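Local coordinates for protein 6-aminohexanoate-cyclic-dimer hydrolase (Arthrobacter sp., PDB 3A2Q) that hydrolyses the cyclic dimer of 6-aminohexanoate, a by-product of nylon-6 manufacture, to its linear dimer, at residues V175-S180 with A423-F428; A298-L303 with D382-P387; G183-K188 with R220-L225. The protein carries 1 engineered substitution. All coordinates share one frame; numbering follows the deposited sequence.

Contact 1: residues V175-S180 with A423-F428; sequences VRIPAS and AFTVPF
The guanidinium group of Arg176 reaches across to the backbone carbonyl of Thr425. Arg176 NH1 gives the stronger hydrogen bond, 2.8 Å to Thr425 O with an N-H...O angle of 143°; NH2 adds a weak one to the same oxygen. Thr425 O also accepts the backbone N of Phe428, from the face of the carbonyl plane opposite to that used by Arg176 NH1. A bend at chi3 (-73°) turns the guanidinium so that the CB of Thr425 lies over one of its faces, 3.4 Å from Arg176 NH1. Beside it, CD1 of Ile177 ends 3.7 Å from Thr425 OG1, whose stronger partner is the carbonyl oxygen of Ala172.

A second shell fixes the arginine: NH2 forms a salt bridge with Asp170 and NH1 bonds Gln452 on strand 448-455. Asp170 also accepts the N of Val175, next to Ala174, the engineered substitution at the position of the probable acyl-ester nucleophile. Replacing Arg176 by alanine would probably cost Asp170 this salt bridge and leave Thr425 O without its side-chain donors. The buried positive charge is probably balanced mainly by Asp170, while N-H groups given to Thr425 and Gln452 join helix 176-182 to the turn before helix 427-431.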
ATOM      1  N   VAL A 175      -0.878  -0.849  -1.677  1.00 23.67           N
ATOM      2  CA  VAL A 175      -0.614   0.387  -0.940  1.00 20.55           C
ATOM      3  C   VAL A 175      -0.943   1.536  -1.894  1.00 19.05           C
ATOM      4  O   VAL A 175      -1.651   2.480  -1.539  1.00 21.18           O
ATOM      5  CB  VAL A 175       0.863   0.512  -0.484  1.00 20.40           C
ATOM      6  CG1 VAL A 175       1.216   1.979  -0.248  1.00 20.59           C
ATOM      7  CG2 VAL A 175       1.076  -0.270   0.801  1.00 22.56           C
ATOM      8  N   ARG A 176      -0.441   1.434  -3.118  1.00 18.94           N
ATOM      9  CA  ARG A 176      -0.665   2.460  -4.122  1.00 20.39           C
ATOM     10  C   ARG A 176      -2.133   2.629  -4.497  1.00 20.48           C
ATOM     11  O   ARG A 176      -2.602   3.752  -4.660  1.00 20.82           O
ATOM     12  CB  ARG A 176       0.166   2.153  -5.370  1.00 18.85           C
ATOM     13  CG  ARG A 176       1.673   2.310  -5.152  1.00 20.59           C
ATOM     14  CD  ARG A 176       2.448   1.604  -6.269  1.00 20.70           C
ATOM     15  NE  ARG A 176       2.372   0.156  -6.104  1.00 21.51           N
ATOM     16  CZ  ARG A 176       2.594  -0.730  -7.073  1.00 17.72           C
ATOM     17  NH1 ARG A 176       2.905  -0.323  -8.299  1.00 19.37           N
ATOM     18  NH2 ARG A 176       2.499  -2.028  -6.814  1.00 21.70           N
ATOM     19  N   ILE A 177      -2.866   1.527  -4.616  1.00 21.86           N
ATOM     20  CA  ILE A 177      -4.283   1.608  -4.978  1.00 19.42           C
ATOM     21  C   ILE A 177      -5.094   2.363  -3.920  1.00 22.02           C
ATOM     22  O   ILE A 177      -5.790   3.327  -4.241  1.00 21.65           O
ATOM     23  CB  ILE A 177      -4.867   0.189  -5.238  1.00 18.13           C
ATOM     24  CG1 ILE A 177      -4.194  -0.405  -6.481  1.00 21.14           C
ATOM     25  CG2 ILE A 177      -6.376   0.268  -5.465  1.00 21.37           C
ATOM     26  CD1 ILE A 177      -4.450  -1.877  -6.722  1.00 21.09           C
ATOM     27  N   PRO A 178      -5.021   1.942  -2.644  1.00 21.29           N
ATOM     28  CA  PRO A 178      -5.783   2.658  -1.615  1.00 24.86           C
ATOM     29  C   PRO A 178      -5.371   4.128  -1.529  1.00 23.91           C
ATOM     30  O   PRO A 178      -6.189   4.985  -1.210  1.00 24.47           O
ATOM     31  CB  PRO A 178      -5.455   1.892  -0.334  1.00 25.56           C
ATOM     32  CG  PRO A 178      -5.146   0.509  -0.828  1.00 29.84           C
ATOM     33  CD  PRO A 178      -4.355   0.757  -2.079  1.00 24.37           C
ATOM     34  N   ALA A 179      -4.096   4.415  -1.798  1.00 25.30           N
ATOM     35  CA  ALA A 179      -3.608   5.790  -1.757  1.00 22.20           C
ATOM     36  C   ALA A 179      -4.266   6.593  -2.874  1.00 22.70           C
ATOM     37  O   ALA A 179      -4.729   7.707  -2.654  1.00 20.71           O
ATOM     38  CB  ALA A 179      -2.075   5.827  -1.918  1.00 21.93           C
ATOM     39  N   SER A 180      -4.303   6.022  -4.073  1.00 20.75           N
ATOM     40  CA  SER A 180      -4.920   6.692  -5.216  1.00 20.48           C
ATOM     41  C   SER A 180      -6.402   6.965  -4.936  1.00 23.74           C
ATOM     42  O   SER A 180      -6.896   8.085  -5.100  1.00 22.44           O
ATOM     43  CB  SER A 180      -4.793   5.811  -6.465  1.00 18.56           C
ATOM     44  OG  SER A 180      -5.473   6.381  -7.578  1.00 18.19           O
ATOM     45  N   ALA A 423      -4.153  -3.127 -12.797  1.00 22.88           N
ATOM     46  CA  ALA A 423      -3.403  -3.333 -14.038  1.00 21.78           C
ATOM     47  C   ALA A 423      -2.153  -2.463 -14.193  1.00 22.98           C
ATOM     48  O   ALA A 423      -1.158  -2.912 -14.761  1.00 22.25           O
ATOM     49  CB  ALA A 423      -4.322  -3.147 -15.246  1.00 22.60           C
ATOM     50  N   PHE A 424      -2.199  -1.227 -13.702  1.00 22.30           N
ATOM     51  CA  PHE A 424      -1.046  -0.327 -13.808  1.00 23.54           C
ATOM     52  C   PHE A 424      -0.114  -0.356 -12.586  1.00 23.22           C
ATOM     53  O   PHE A 424       0.905   0.340 -12.562  1.00 23.41           O
ATOM     54  CB  PHE A 424      -1.517   1.112 -14.040  1.00 21.75           C
ATOM     55  CG  PHE A 424      -1.913   1.415 -15.464  1.00 21.18           C
ATOM     56  CD1 PHE A 424      -2.190   0.392 -16.371  1.00 22.73           C
ATOM     57  CD2 PHE A 424      -2.049   2.733 -15.886  1.00 23.94           C
ATOM     58  CE1 PHE A 424      -2.599   0.679 -17.673  1.00 25.09           C
ATOM     59  CE2 PHE A 424      -2.456   3.031 -17.187  1.00 25.91           C
ATOM     60  CZ  PHE A 424      -2.732   2.000 -18.082  1.00 25.38           C
ATOM     61  N   THR A 425      -0.448  -1.152 -11.572  1.00 21.76           N
ATOM     62  CA  THR A 425       0.410  -1.222 -10.393  1.00 21.39           C
ATOM     63  C   THR A 425       1.148  -2.555 -10.279  1.00 24.94           C
ATOM     64  O   THR A 425       2.316  -2.597  -9.889  1.00 21.81           O
ATOM     65  CB  THR A 425      -0.387  -0.993  -9.081  1.00 25.50           C
ATOM     66  OG1 THR A 425      -1.582  -1.782  -9.099  1.00 22.29           O
ATOM     67  CG2 THR A 425      -0.745   0.481  -8.907  1.00 20.59           C
ATOM     68  N   VAL A 426       0.478  -3.642 -10.642  1.00 22.42           N
ATOM     69  CA  VAL A 426       1.082  -4.966 -10.519  1.00 22.24           C
ATOM     70  C   VAL A 426       2.391  -5.213 -11.288  1.00 22.68           C
ATOM     71  O   VAL A 426       3.244  -5.970 -10.823  1.00 23.33           O
ATOM     72  CB  VAL A 426       0.042  -6.077 -10.859  1.00 24.03           C
ATOM     73  CG1 VAL A 426      -0.214  -6.136 -12.342  1.00 26.81           C
ATOM     74  CG2 VAL A 426       0.523  -7.413 -10.334  1.00 24.78           C
ATOM     75  N   PRO A 427       2.586  -4.571 -12.456  1.00 22.13           N
ATOM     76  CA  PRO A 427       3.850  -4.836 -13.153  1.00 23.19           C
ATOM     77  C   PRO A 427       5.081  -4.499 -12.308  1.00 22.59           C
ATOM     78  O   PRO A 427       6.126  -5.129 -12.442  1.00 23.27           O
ATOM     79  CB  PRO A 427       3.761  -3.946 -14.393  1.00 24.38           C
ATOM     80  CG  PRO A 427       2.301  -3.778 -14.612  1.00 21.31           C
ATOM     81  CD  PRO A 427       1.764  -3.612 -13.214  1.00 21.63           C
ATOM     82  N   PHE A 428       4.953  -3.508 -11.432  1.00 21.13           N
ATOM     83  CA  PHE A 428       6.079  -3.086 -10.614  1.00 21.09           C
ATOM     84  C   PHE A 428       6.290  -3.899  -9.350  1.00 24.31           C
ATOM     85  O   PHE A 428       7.324  -3.773  -8.693  1.00 24.26           O
ATOM     86  CB  PHE A 428       5.944  -1.586 -10.365  1.00 20.72           C
ATOM     87  CG  PHE A 428       5.738  -0.828 -11.640  1.00 22.42           C
ATOM     88  CD1 PHE A 428       6.753  -0.792 -12.599  1.00 25.44           C
ATOM     89  CD2 PHE A 428       4.484  -0.329 -11.977  1.00 24.28           C
ATOM     90  CE1 PHE A 428       6.520  -0.285 -13.874  1.00 20.21           C
ATOM     91  CE2 PHE A 428       4.240   0.181 -13.253  1.00 20.89           C
ATOM     92  CZ  PHE A 428       5.260   0.200 -14.205  1.00 24.29           C
TER

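Contact 2: residues A298-L303 with D382-P387; sequences AYPEAL and DLLILP
Residues 298-303 cut across strand 383-387, coming nearest where the CA atoms of Tyr299 and Leu384 are 6.7 Å apart; the loop runs extended through Tyr299, then turns at Pro300 into a short 3-10 segment. That turn is closed by Leu303 N, which bonds the carbonyl oxygen of Pro300 at 2.9 Å.

Leu384 carries the contact from the strand. Its CG stands anti to the backbone N (chi1 176°), which carries the two methyls toward the loop, each to different partners. Leu384 CD1 lies 3.7 Å from the carbonyl oxygen of Ala298 and 3.9 Å from Tyr299 CB, so it meets the extended part of the loop near its backbone. Pro300 comes tip to tip with the leucine: Pro300 CD sits 3.9 Å from Leu384 CD1 and only slightly farther, 4.0 Å, from Leu384 CD2, wedged against the fork of the side chain. On the other branch, Leu384 CD2 meets CD1 of Leu303 end on at 3.7 Å. The tyrosine ring takes no share in this, for it leads away from the strand and meets the ring of His265. The side-chain contacts between the segments are apolar, one branched side chain spread over Tyr299, Pro300 and Leu303.

Leu384 bonds through its backbone to Val454 of strand 448-455, the neighbour of strand 383-387 in the central sheet. Trp376 of helix 356-378 touches both Leu384 and Pro300, while Phe428 of helix 427-431 touches Leu384 and Leu303.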
ATOM      1  N   ALA A 298       6.245   7.783 -23.933  1.00 32.37           N
ATOM      2  CA  ALA A 298       6.992   6.547 -24.075  1.00 30.20           C
ATOM      3  C   ALA A 298       6.772   5.679 -22.850  1.00 30.15           C
ATOM      4  O   ALA A 298       6.434   6.175 -21.778  1.00 26.60           O
ATOM      5  CB  ALA A 298       8.472   6.851 -24.238  1.00 28.05           C
ATOM      6  N   TYR A 299       6.982   4.383 -23.012  1.00 29.75           N
ATOM      7  CA  TYR A 299       6.784   3.455 -21.915  1.00 28.58           C
ATOM      8  C   TYR A 299       7.433   2.117 -22.235  1.00 25.82           C
ATOM      9  O   TYR A 299       7.697   1.806 -23.396  1.00 27.16           O
ATOM     10  CB  TYR A 299       5.283   3.271 -21.689  1.00 26.05           C
ATOM     11  CG  TYR A 299       4.564   2.672 -22.880  1.00 25.87           C
ATOM     12  CD1 TYR A 299       4.405   1.290 -23.005  1.00 26.44           C
ATOM     13  CD2 TYR A 299       4.035   3.489 -23.881  1.00 28.56           C
ATOM     14  CE1 TYR A 299       3.732   0.737 -24.092  1.00 26.13           C
ATOM     15  CE2 TYR A 299       3.363   2.946 -24.971  1.00 24.70           C
ATOM     16  CZ  TYR A 299       3.212   1.573 -25.070  1.00 31.38           C
ATOM     17  OH  TYR A 299       2.529   1.041 -26.141  1.00 29.25           O
ATOM     18  N   PRO A 300       7.714   1.310 -21.201  1.00 26.63           N
ATOM     19  CA  PRO A 300       8.336  -0.004 -21.413  1.00 27.15           C
ATOM     20  C   PRO A 300       7.403  -0.869 -22.252  1.00 28.81           C
ATOM     21  O   PRO A 300       6.244  -1.058 -21.889  1.00 25.98           O
ATOM     22  CB  PRO A 300       8.501  -0.550 -19.989  1.00 27.85           C
ATOM     23  CG  PRO A 300       8.545   0.691 -19.127  1.00 28.40           C
ATOM     24  CD  PRO A 300       7.520   1.592 -19.766  1.00 24.86           C
ATOM     25  N   GLU A 301       7.891  -1.401 -23.368  1.00 29.19           N
ATOM     26  CA  GLU A 301       7.018  -2.214 -24.208  1.00 27.64           C
ATOM     27  C   GLU A 301       6.490  -3.424 -23.466  1.00 27.63           C
ATOM     28  O   GLU A 301       5.448  -3.970 -23.827  1.00 25.73           O
ATOM     29  CB  GLU A 301       7.727  -2.654 -25.493  1.00 35.03           C
ATOM     30  CG  GLU A 301       8.974  -3.482 -25.311  1.00 46.75           C
ATOM     31  CD  GLU A 301       9.543  -3.940 -26.643  1.00 57.36           C
ATOM     32  OE1 GLU A 301       9.704  -3.087 -27.547  1.00 61.17           O
ATOM     33  OE2 GLU A 301       9.829  -5.147 -26.788  1.00 59.30           O
ATOM     34  N   ALA A 302       7.203  -3.836 -22.420  1.00 29.37           N
ATOM     35  CA  ALA A 302       6.781  -4.983 -21.622  1.00 28.09           C
ATOM     36  C   ALA A 302       5.410  -4.731 -21.011  1.00 25.15           C
ATOM     37  O   ALA A 302       4.671  -5.671 -20.722  1.00 27.47           O
ATOM     38  CB  ALA A 302       7.795  -5.258 -20.522  1.00 28.49           C
ATOM     39  N   LEU A 303       5.067  -3.463 -20.806  1.00 24.63           N
ATOM     40  CA  LEU A 303       3.772  -3.134 -20.222  1.00 24.07           C
ATOM     41  C   LEU A 303       2.613  -3.505 -21.143  1.00 23.32           C
ATOM     42  O   LEU A 303       1.461  -3.548 -20.709  1.00 28.65           O
ATOM     43  CB  LEU A 303       3.708  -1.640 -19.850  1.00 26.72           C
ATOM     44  CG  LEU A 303       4.659  -1.205 -18.722  1.00 25.03           C
ATOM     45  CD1 LEU A 303       4.356   0.228 -18.312  1.00 26.04           C
ATOM     46  CD2 LEU A 303       4.503  -2.126 -17.523  1.00 26.97           C
ATOM     47  N   ASP A 382      14.634   7.469 -17.041  1.00 26.05           N
ATOM     48  CA  ASP A 382      14.732   7.633 -15.594  1.00 25.93           C
ATOM     49  C   ASP A 382      13.423   7.374 -14.856  1.00 24.86           C
ATOM     50  O   ASP A 382      13.409   6.723 -13.811  1.00 21.62           O
ATOM     51  CB  ASP A 382      15.182   9.053 -15.251  1.00 30.29           C
ATOM     52  CG  ASP A 382      16.580   9.354 -15.731  1.00 35.78           C
ATOM     53  OD1 ASP A 382      17.523   8.703 -15.236  1.00 34.37           O
ATOM     54  OD2 ASP A 382      16.728  10.243 -16.600  1.00 31.63           O
ATOM     55  N   LEU A 383      12.328   7.893 -15.404  1.00 25.28           N
ATOM     56  CA  LEU A 383      11.020   7.766 -14.759  1.00 21.72           C
ATOM     57  C   LEU A 383       9.873   7.514 -15.719  1.00 24.70           C
ATOM     58  O   LEU A 383       9.889   7.967 -16.868  1.00 23.74           O
ATOM     59  CB  LEU A 383      10.685   9.047 -13.996  1.00 22.26           C
ATOM     60  CG  LEU A 383      11.577   9.572 -12.871  1.00 25.74           C
ATOM     61  CD1 LEU A 383      11.126  10.977 -12.490  1.00 30.91           C
ATOM     62  CD2 LEU A 383      11.497   8.654 -11.678  1.00 26.82           C
ATOM     63  N   LEU A 384       8.866   6.803 -15.220  1.00 22.28           N
ATOM     64  CA  LEU A 384       7.657   6.529 -15.984  1.00 23.34           C
ATOM     65  C   LEU A 384       6.541   7.188 -15.184  1.00 23.63           C
ATOM     66  O   LEU A 384       6.485   7.041 -13.963  1.00 24.72           O
ATOM     67  CB  LEU A 384       7.380   5.021 -16.080  1.00 21.99           C
ATOM     68  CG  LEU A 384       6.060   4.669 -16.782  1.00 25.35           C
ATOM     69  CD1 LEU A 384       6.181   4.960 -18.272  1.00 24.79           C
ATOM     70  CD2 LEU A 384       5.715   3.197 -16.571  1.00 20.86           C
ATOM     71  N   ILE A 385       5.688   7.943 -15.869  1.00 23.75           N
ATOM     72  CA  ILE A 385       4.551   8.603 -15.245  1.00 24.70           C
ATOM     73  C   ILE A 385       3.312   7.944 -15.842  1.00 23.14           C
ATOM     74  O   ILE A 385       3.185   7.840 -17.063  1.00 23.64           O
ATOM     75  CB  ILE A 385       4.479  10.115 -15.590  1.00 29.85           C
ATOM     76  CG1 ILE A 385       5.841  10.777 -15.395  1.00 38.91           C
ATOM     77  CG2 ILE A 385       3.432  10.796 -14.712  1.00 32.16           C
ATOM     78  CD1 ILE A 385       6.388  10.660 -14.001  1.00 42.51           C
ATOM     79  N   LEU A 386       2.407   7.484 -14.986  1.00 23.93           N
ATOM     80  CA  LEU A 386       1.183   6.859 -15.461  1.00 23.96           C
ATOM     81  C   LEU A 386       0.145   6.902 -14.350  1.00 23.57           C
ATOM     82  O   LEU A 386       0.488   7.083 -13.182  1.00 21.94           O
ATOM     83  CB  LEU A 386       1.442   5.406 -15.874  1.00 24.84           C
ATOM     84  CG  LEU A 386       1.739   4.372 -14.778  1.00 26.25           C
ATOM     85  CD1 LEU A 386       1.734   2.982 -15.398  1.00 25.58           C
ATOM     86  CD2 LEU A 386       3.078   4.656 -14.113  1.00 20.82           C
ATOM     87  N   PRO A 387      -1.147   6.768 -14.702  1.00 21.29           N
ATOM     88  CA  PRO A 387      -2.188   6.798 -13.666  1.00 21.83           C
ATOM     89  C   PRO A 387      -1.953   5.646 -12.695  1.00 19.93           C
ATOM     90  O   PRO A 387      -1.435   4.608 -13.093  1.00 23.05           O
ATOM     91  CB  PRO A 387      -3.482   6.611 -14.466  1.00 23.30           C
ATOM     92  CG  PRO A 387      -3.133   7.130 -15.831  1.00 24.55           C
ATOM     93  CD  PRO A 387      -1.727   6.640 -16.048  1.00 22.87           C
TER

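Contact 3: residues G183-K188 with R220-L225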
ATOM      1  N   GLY A 183      -6.865   9.551  -1.905  1.00 25.02           N
ATOM      2  CA  GLY A 183      -6.221  10.855  -1.947  1.00 25.70           C
ATOM      3  C   GLY A 183      -5.060  11.101  -1.004  1.00 24.03           C
ATOM      4  O   GLY A 183      -4.937  12.188  -0.436  1.00 25.52           O
ATOM      5  N   VAL A 184      -4.209  10.097  -0.821  1.00 23.39           N
ATOM      6  CA  VAL A 184      -3.038  10.254   0.038  1.00 23.05           C
ATOM      7  C   VAL A 184      -1.823   9.726  -0.717  1.00 24.69           C
ATOM      8  O   VAL A 184      -1.958   9.204  -1.823  1.00 23.47           O
ATOM      9  CB  VAL A 184      -3.189   9.487   1.379  1.00 23.36           C
ATOM     10  CG1 VAL A 184      -4.394  10.015   2.144  1.00 27.80           C
ATOM     11  CG2 VAL A 184      -3.328   7.995   1.125  1.00 27.06           C
ATOM     12  N   VAL A 185      -0.637   9.888  -0.134  1.00 23.21           N
ATOM     13  CA  VAL A 185       0.580   9.398  -0.766  1.00 24.39           C
ATOM     14  C   VAL A 185       0.829   7.950  -0.354  1.00 22.48           C
ATOM     15  O   VAL A 185       0.815   7.626   0.831  1.00 23.06           O
ATOM     16  CB  VAL A 185       1.809  10.232  -0.355  1.00 24.90           C
ATOM     17  CG1 VAL A 185       3.031   9.740  -1.115  1.00 23.23           C
ATOM     18  CG2 VAL A 185       1.563  11.700  -0.642  1.00 23.12           C
ATOM     19  N   GLY A 186       1.057   7.082  -1.335  1.00 23.23           N
ATOM     20  CA  GLY A 186       1.313   5.687  -1.033  1.00 20.74           C
ATOM     21  C   GLY A 186       2.536   5.198  -1.777  1.00 21.33           C
ATOM     22  O   GLY A 186       2.576   5.246  -3.006  1.00 21.69           O
ATOM     23  N   LEU A 187       3.538   4.732  -1.042  1.00 22.35           N
ATOM     24  CA  LEU A 187       4.757   4.247  -1.673  1.00 22.41           C
ATOM     25  C   LEU A 187       5.041   2.770  -1.497  1.00 19.67           C
ATOM     26  O   LEU A 187       4.989   2.247  -0.381  1.00 22.97           O
ATOM     27  CB  LEU A 187       5.973   5.020  -1.153  1.00 21.83           C
ATOM     28  CG  LEU A 187       7.337   4.409  -1.516  1.00 22.64           C
ATOM     29  CD1 LEU A 187       7.655   4.695  -2.978  1.00 21.81           C
ATOM     30  CD2 LEU A 187       8.418   4.984  -0.616  1.00 22.79           C
ATOM     31  N   LYS A 188       5.323   2.099  -2.615  1.00 19.23           N
ATOM     32  CA  LYS A 188       5.754   0.705  -2.594  1.00 18.20           C
ATOM     33  C   LYS A 188       7.243   0.883  -2.908  1.00 21.32           C
ATOM     34  O   LYS A 188       7.619   1.169  -4.052  1.00 19.70           O
ATOM     35  CB  LYS A 188       5.140  -0.130  -3.718  1.00 21.39           C
ATOM     36  CG  LYS A 188       5.645  -1.582  -3.689  1.00 20.11           C
ATOM     37  CD  LYS A 188       5.459  -2.307  -5.022  1.00 19.25           C
ATOM     38  CE  LYS A 188       6.443  -1.830  -6.077  1.00 24.46           C
ATOM     39  NZ  LYS A 188       7.862  -2.119  -5.707  1.00 21.78           N
ATOM     40  N   ARG A 220       7.740  14.483   2.341  1.00 28.80           N
ATOM     41  CA  ARG A 220       8.787  14.467   3.352  1.00 29.47           C
ATOM     42  C   ARG A 220       8.505  13.406   4.409  1.00 27.42           C
ATOM     43  O   ARG A 220       9.430  12.806   4.958  1.00 30.98           O
ATOM     44  CB  ARG A 220       8.954  15.851   3.991  1.00 28.72           C
ATOM     45  CG  ARG A 220       7.801  16.323   4.859  1.00 31.14           C
ATOM     46  CD  ARG A 220       8.103  17.713   5.409  1.00 33.87           C
ATOM     47  NE  ARG A 220       7.113  18.159   6.384  1.00 35.56           N
ATOM     48  CZ  ARG A 220       7.189  19.309   7.051  1.00 42.11           C
ATOM     49  NH1 ARG A 220       8.211  20.130   6.846  1.00 39.40           N
ATOM     50  NH2 ARG A 220       6.251  19.633   7.932  1.00 33.47           N
ATOM     51  N   ASP A 221       7.227  13.164   4.690  1.00 28.09           N
ATOM     52  CA  ASP A 221       6.851  12.148   5.668  1.00 26.61           C
ATOM     53  C   ASP A 221       7.275  10.763   5.173  1.00 28.85           C
ATOM     54  O   ASP A 221       7.718   9.927   5.956  1.00 28.48           O
ATOM     55  CB  ASP A 221       5.341  12.159   5.905  1.00 28.66           C
ATOM     56  CG  ASP A 221       4.932  13.040   7.077  1.00 32.78           C
ATOM     57  OD1 ASP A 221       5.779  13.798   7.596  1.00 31.67           O
ATOM     58  OD2 ASP A 221       3.750  12.976   7.473  1.00 31.51           O
ATOM     59  N   ILE A 222       7.129  10.520   3.873  1.00 26.79           N
ATOM     60  CA  ILE A 222       7.514   9.234   3.298  1.00 26.80           C
ATOM     61  C   ILE A 222       9.026   9.057   3.409  1.00 27.28           C
ATOM     62  O   ILE A 222       9.511   8.002   3.811  1.00 26.26           O
ATOM     63  CB  ILE A 222       7.082   9.132   1.809  1.00 25.28           C
ATOM     64  CG1 ILE A 222       5.551   9.115   1.716  1.00 24.38           C
ATOM     65  CG2 ILE A 222       7.658   7.872   1.171  1.00 24.53           C
ATOM     66  CD1 ILE A 222       4.906   7.904   2.378  1.00 24.96           C
ATOM     67  N   ALA A 223       9.768  10.098   3.060  1.00 27.92           N
ATOM     68  CA  ALA A 223      11.224  10.044   3.134  1.00 28.69           C
ATOM     69  C   ALA A 223      11.685   9.731   4.559  1.00 27.76           C
ATOM     70  O   ALA A 223      12.564   8.899   4.766  1.00 28.36           O
ATOM     71  CB  ALA A 223      11.819  11.363   2.666  1.00 25.14           C
ATOM     72  N   ALA A 224      11.082  10.390   5.542  1.00 29.13           N
ATOM     73  CA  ALA A 224      11.442  10.163   6.936  1.00 28.73           C
ATOM     74  C   ALA A 224      11.107   8.739   7.387  1.00 30.75           C
ATOM     75  O   ALA A 224      11.868   8.117   8.130  1.00 30.18           O
ATOM     76  CB  ALA A 224      10.739  11.181   7.832  1.00 30.34           C
ATOM     77  N   LEU A 225       9.968   8.227   6.936  1.00 27.76           N
ATOM     78  CA  LEU A 225       9.551   6.873   7.288  1.00 25.92           C
ATOM     79  C   LEU A 225      10.530   5.832   6.749  1.00 25.65           C
ATOM     80  O   LEU A 225      10.826   4.842   7.414  1.00 26.46           O
ATOM     81  CB  LEU A 225       8.154   6.601   6.731  1.00 27.61           C
ATOM     82  CG  LEU A 225       7.042   7.374   7.440  1.00 33.18           C
ATOM     83  CD1 LEU A 225       5.764   7.325   6.622  1.00 30.10           C
ATOM     84  CD2 LEU A 225       6.837   6.786   8.829  1.00 29.68           C
TER
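Ile222 of helix 219-229 packs on Val185 and Leu187 of strand 185-188, a helix-on-sheet contact in the alpha/beta fold of this amidase-family hydrolase. The strand lies between strands 211-216 and 435-442, antiparallel to both, and alternation along it turns Val185 and Leu187 toward the helix while Gly186, between them, presents no side chain.

From its CB, which points at the strand, Ile222 divides. The CG1 branch stands beside the backbone N, anti to the carbonyl carbon (chi1 -66°), and Ile222 CG1 itself meets Val185 CG1 at 3.8 Å. Beyond it, the CD1 tip of Ile222 lies farther off, 4.4 Å from Val185 CG1. The other branch goes to Leu187: Ile222 CG2 lies 4.0 Å from Leu187 CB and reaches CD2 of that leucine more closely. The isoleucine thus straddles the interval between two strand residues that face the same way, one branch to each, and its side chain runs at a slant to both.

Outside this pair, Ala216 of strand 211-216 also touches Ile222, and Ile436 of strand 435-442 touches both Val185 and Leu187, so the three residues belong to a buried apolar layer between helix and sheet. Asp221, the residue before Ile222, turns instead to the N-terminal region, where it bonds Ala10 and Thr11. The tightest point is the pair Leu187 CD2 and Ile222 CG2, at 3.5 Å closer than carbon atoms usually pack.

Following the chain from the N terminus, helix 176-182 opens contact 1, and strand 185-188 follows directly to open contact 3, with a probable hydrogen bond between Ala179 O and Val184 N. Contact 3 closes first, tying helix 219-229 to the strand. Contact 2 then opens after strand 294-297 and closes by joining the 298-303 loop to strand 383-387; contact 1 closes last, linking helix 176-182 to the turn before helix 427-431. Contacts 3 and 2 thus lie in series, both nested inside the long loop of contact 1. Phe424 and Phe428 pack on strand 383-387. Contacts 2 and 3 do not meet, their centres about 21 Å apart, but both reach the same central sheet.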